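Local coordinates for protein acyl-coenzyme A oxidase acox-1.2 (Caenorhabditis elegans, PDB 5K3J) that catalyses the FAD-dependent desaturation of ascaroside-CoA pheromone precursors with five-carbon omega side chains, the first step of their peroxisomal beta-oxidation, at residues 80-83 with 84-88. Numbering follows the deposited sequence.
Sequences LTKY and LNQLI
Tyr-83 is the joint between helix 66-82 and the short helix 84-87: its carbonyl O accepts the N-H of Leu-87 (N to O 3.2 Å), the bond that closes the new turn, and a weaker one from Gln-86 N. The step into this joint is held by a weak i to i+3 bond from Leu-84 N to Thr-81 O, while Ile-88 N reaches Leu-84 O as the helical geometry ends.

The tyrosine side chain sits among its helical neighbours. With CG anti to the carbonyl carbon (chi1 -73°), the ring runs alongside the Gln-86 side chain, both pointing the same way. The amide is turned 69° from the ring plane; NE2 approaches obliquely, 3.6 Å from Tyr-83 CD1, whereas OE1 lies at the ring edge. Lys-82 brings its CE methylene over one face, offset toward the rim, which suits a long chain that can lay its apolar part against an aromatic ring and keep its ammonium at the surface. Leu-87 places CD1 3.7 Å from Tyr-83 CB, and its own side chain continues onto Ile-52 and Ala-48. Leu-84 instead joins Leu-80 against Leu-99 of helix 93-103.

Each residue type thus matches its environment: leucines fill the buried side, and Lys-82 and Gln-86 occupy the exposed one. Tyrosine suits the boundary, since its side chain packs on Ile-52 while its OH hydrogen-bonds Glu-54 OE1. The chemistry implies a junction between helix 66-82 and helix 84-87 that is bridged by one sound backbone bond and two weak ones, with its apolar side chains packed on helix 93-103, helix 36-49 and Ile-52 in the N-terminal part of the enzyme.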
ATOM      1  N   LEU A  80     -17.588   2.646 -26.558  1.00 38.08           N
ATOM      2  CA  LEU A  80     -16.428   3.457 -26.907  1.00 35.11           C
ATOM      3  C   LEU A  80     -15.851   3.071 -28.263  1.00 37.92           C
ATOM      4  O   LEU A  80     -15.398   3.928 -29.021  1.00 39.33           O
ATOM      5  CB  LEU A  80     -15.356   3.323 -25.827  1.00 33.33           C
ATOM      6  CG  LEU A  80     -14.113   4.196 -25.951  1.00 33.87           C
ATOM      7  CD1 LEU A  80     -14.507   5.664 -25.866  1.00 35.18           C
ATOM      8  CD2 LEU A  80     -13.091   3.839 -24.881  1.00 32.24           C
ATOM      9  N   THR A  81     -15.867   1.774 -28.561  1.00 40.19           N
ATOM     10  CA  THR A  81     -15.342   1.270 -29.824  1.00 40.16           C
ATOM     11  C   THR A  81     -16.148   1.819 -31.001  1.00 44.69           C
ATOM     12  O   THR A  81     -15.590   2.125 -32.057  1.00 44.30           O
ATOM     13  CB  THR A  81     -15.344  -0.269 -29.851  1.00 38.38           C
ATOM     14  OG1 THR A  81     -14.490  -0.759 -28.809  1.00 31.70           O
ATOM     15  CG2 THR A  81     -14.846  -0.794 -31.190  1.00 36.77           C
ATOM     16  N   LYS A  82     -17.455   1.962 -30.809  1.00 53.50           N
ATOM     17  CA  LYS A  82     -18.312   2.551 -31.832  1.00 54.24           C
ATOM     18  C   LYS A  82     -17.946   4.013 -32.071  1.00 53.18           C
ATOM     19  O   LYS A  82     -17.782   4.444 -33.213  1.00 51.67           O
ATOM     20  CB  LYS A  82     -19.784   2.434 -31.435  1.00 60.77           C
ATOM     21  CG  LYS A  82     -20.649   3.584 -31.925  1.00 70.38           C
ATOM     22  CD  LYS A  82     -22.059   3.514 -31.375  1.00 77.55           C
ATOM     23  CE  LYS A  82     -22.708   4.887 -31.408  1.00 81.33           C
ATOM     24  NZ  LYS A  82     -22.416   5.617 -32.675  1.00 81.99           N
ATOM     25  N   TYR A  83     -17.809   4.770 -30.987  1.00 49.47           N
ATOM     26  CA  TYR A  83     -17.480   6.188 -31.078  1.00 50.80           C
ATOM     27  C   TYR A  83     -15.990   6.430 -31.326  1.00 50.36           C
ATOM     28  O   TYR A  83     -15.552   7.579 -31.375  1.00 50.70           O
ATOM     29  CB  TYR A  83     -17.904   6.923 -29.803  1.00 51.69           C
ATOM     30  CG  TYR A  83     -19.398   7.135 -29.651  1.00 56.37           C
ATOM     31  CD1 TYR A  83     -20.071   8.069 -30.430  1.00 58.32           C
ATOM     32  CD2 TYR A  83     -20.131   6.420 -28.710  1.00 55.71           C
ATOM     33  CE1 TYR A  83     -21.433   8.273 -30.291  1.00 61.56           C
ATOM     34  CE2 TYR A  83     -21.494   6.618 -28.561  1.00 57.74           C
ATOM     35  CZ  TYR A  83     -22.138   7.546 -29.354  1.00 61.75           C
ATOM     36  OH  TYR A  83     -23.492   7.746 -29.212  1.00 63.80           O
ATOM     37  N   LEU A  84     -15.217   5.359 -31.494  1.00 48.11           N
ATOM     38  CA  LEU A  84     -13.760   5.481 -31.562  1.00 46.80           C
ATOM     39  C   LEU A  84     -13.279   6.294 -32.768  1.00 47.26           C
ATOM     40  O   LEU A  84     -12.379   7.123 -32.636  1.00 45.46           O
ATOM     41  CB  LEU A  84     -13.104   4.097 -31.584  1.00 41.44           C
ATOM     42  CG  LEU A  84     -11.581   4.098 -31.422  1.00 41.50           C
ATOM     43  CD1 LEU A  84     -11.197   4.763 -30.119  1.00 41.04           C
ATOM     44  CD2 LEU A  84     -11.003   2.690 -31.485  1.00 45.03           C
ATOM     45  N   ASN A  85     -13.874   6.060 -33.934  1.00 77.74           N
ATOM     46  CA  ASN A  85     -13.439   6.731 -35.160  1.00 87.20           C
ATOM     47  C   ASN A  85     -13.912   8.175 -35.255  1.00 88.50           C
ATOM     48  O   ASN A  85     -13.391   8.960 -36.049  1.00 93.44           O
ATOM     49  CB  ASN A  85     -13.916   5.955 -36.385  1.00 89.81           C
ATOM     50  CG  ASN A  85     -12.867   4.997 -36.905  1.00 93.38           C
ATOM     51  OD1 ASN A  85     -11.756   4.934 -36.380  1.00 87.88           O
ATOM     52  ND2 ASN A  85     -13.216   4.240 -37.939  1.00 85.43           N
ATOM     53  N   GLN A  86     -14.908   8.520 -34.449  1.00 46.54           N
ATOM     54  CA  GLN A  86     -15.375   9.896 -34.379  1.00 42.77           C
ATOM     55  C   GLN A  86     -14.406  10.734 -33.557  1.00 39.29           C
ATOM     56  O   GLN A  86     -14.007  11.832 -33.952  1.00 46.92           O
ATOM     57  CB  GLN A  86     -16.762   9.977 -33.745  1.00 41.14           C
ATOM     58  CG  GLN A  86     -17.848   9.174 -34.414  1.00 42.78           C
ATOM     59  CD  GLN A  86     -19.209   9.502 -33.832  1.00 39.72           C
ATOM     60  OE1 GLN A  86     -19.415  10.581 -33.270  1.00 36.36           O
ATOM     61  NE2 GLN A  86     -20.143   8.569 -33.955  1.00 40.45           N
ATOM     62  N   LEU A  87     -14.025  10.185 -32.409  1.00 35.09           N
ATOM     63  CA  LEU A  87     -13.357  10.943 -31.361  1.00 32.88           C
ATOM     64  C   LEU A  87     -11.848  11.072 -31.536  1.00 31.52           C
ATOM     65  O   LEU A  87     -11.270  12.097 -31.173  1.00 28.92           O
ATOM     66  CB  LEU A  87     -13.661  10.306 -30.003  1.00 31.50           C
ATOM     67  CG  LEU A  87     -15.138  10.295 -29.597  1.00 31.29           C
ATOM     68  CD1 LEU A  87     -15.411   9.299 -28.472  1.00 32.67           C
ATOM     69  CD2 LEU A  87     -15.593  11.692 -29.200  1.00 30.37           C
ATOM     70  N   ILE A  88     -11.199  10.037 -32.066  1.00 44.87           N
ATOM     71  CA  ILE A  88      -9.742  10.076 -32.219  1.00 46.99           C
ATOM     72  C   ILE A  88      -9.189   9.450 -33.500  1.00 51.70           C
ATOM     73  O   ILE A  88      -9.920   8.865 -34.302  1.00 47.19           O
ATOM     74  CB  ILE A  88      -9.017   9.349 -31.063  1.00 48.28           C
ATOM     75  CG1 ILE A  88      -9.330   7.847 -31.098  1.00 49.56           C
ATOM     76  CG2 ILE A  88      -9.342   9.966 -29.709  1.00 48.90           C
ATOM     77  CD1 ILE A  88      -8.425   7.020 -30.211  1.00 50.80           C
TER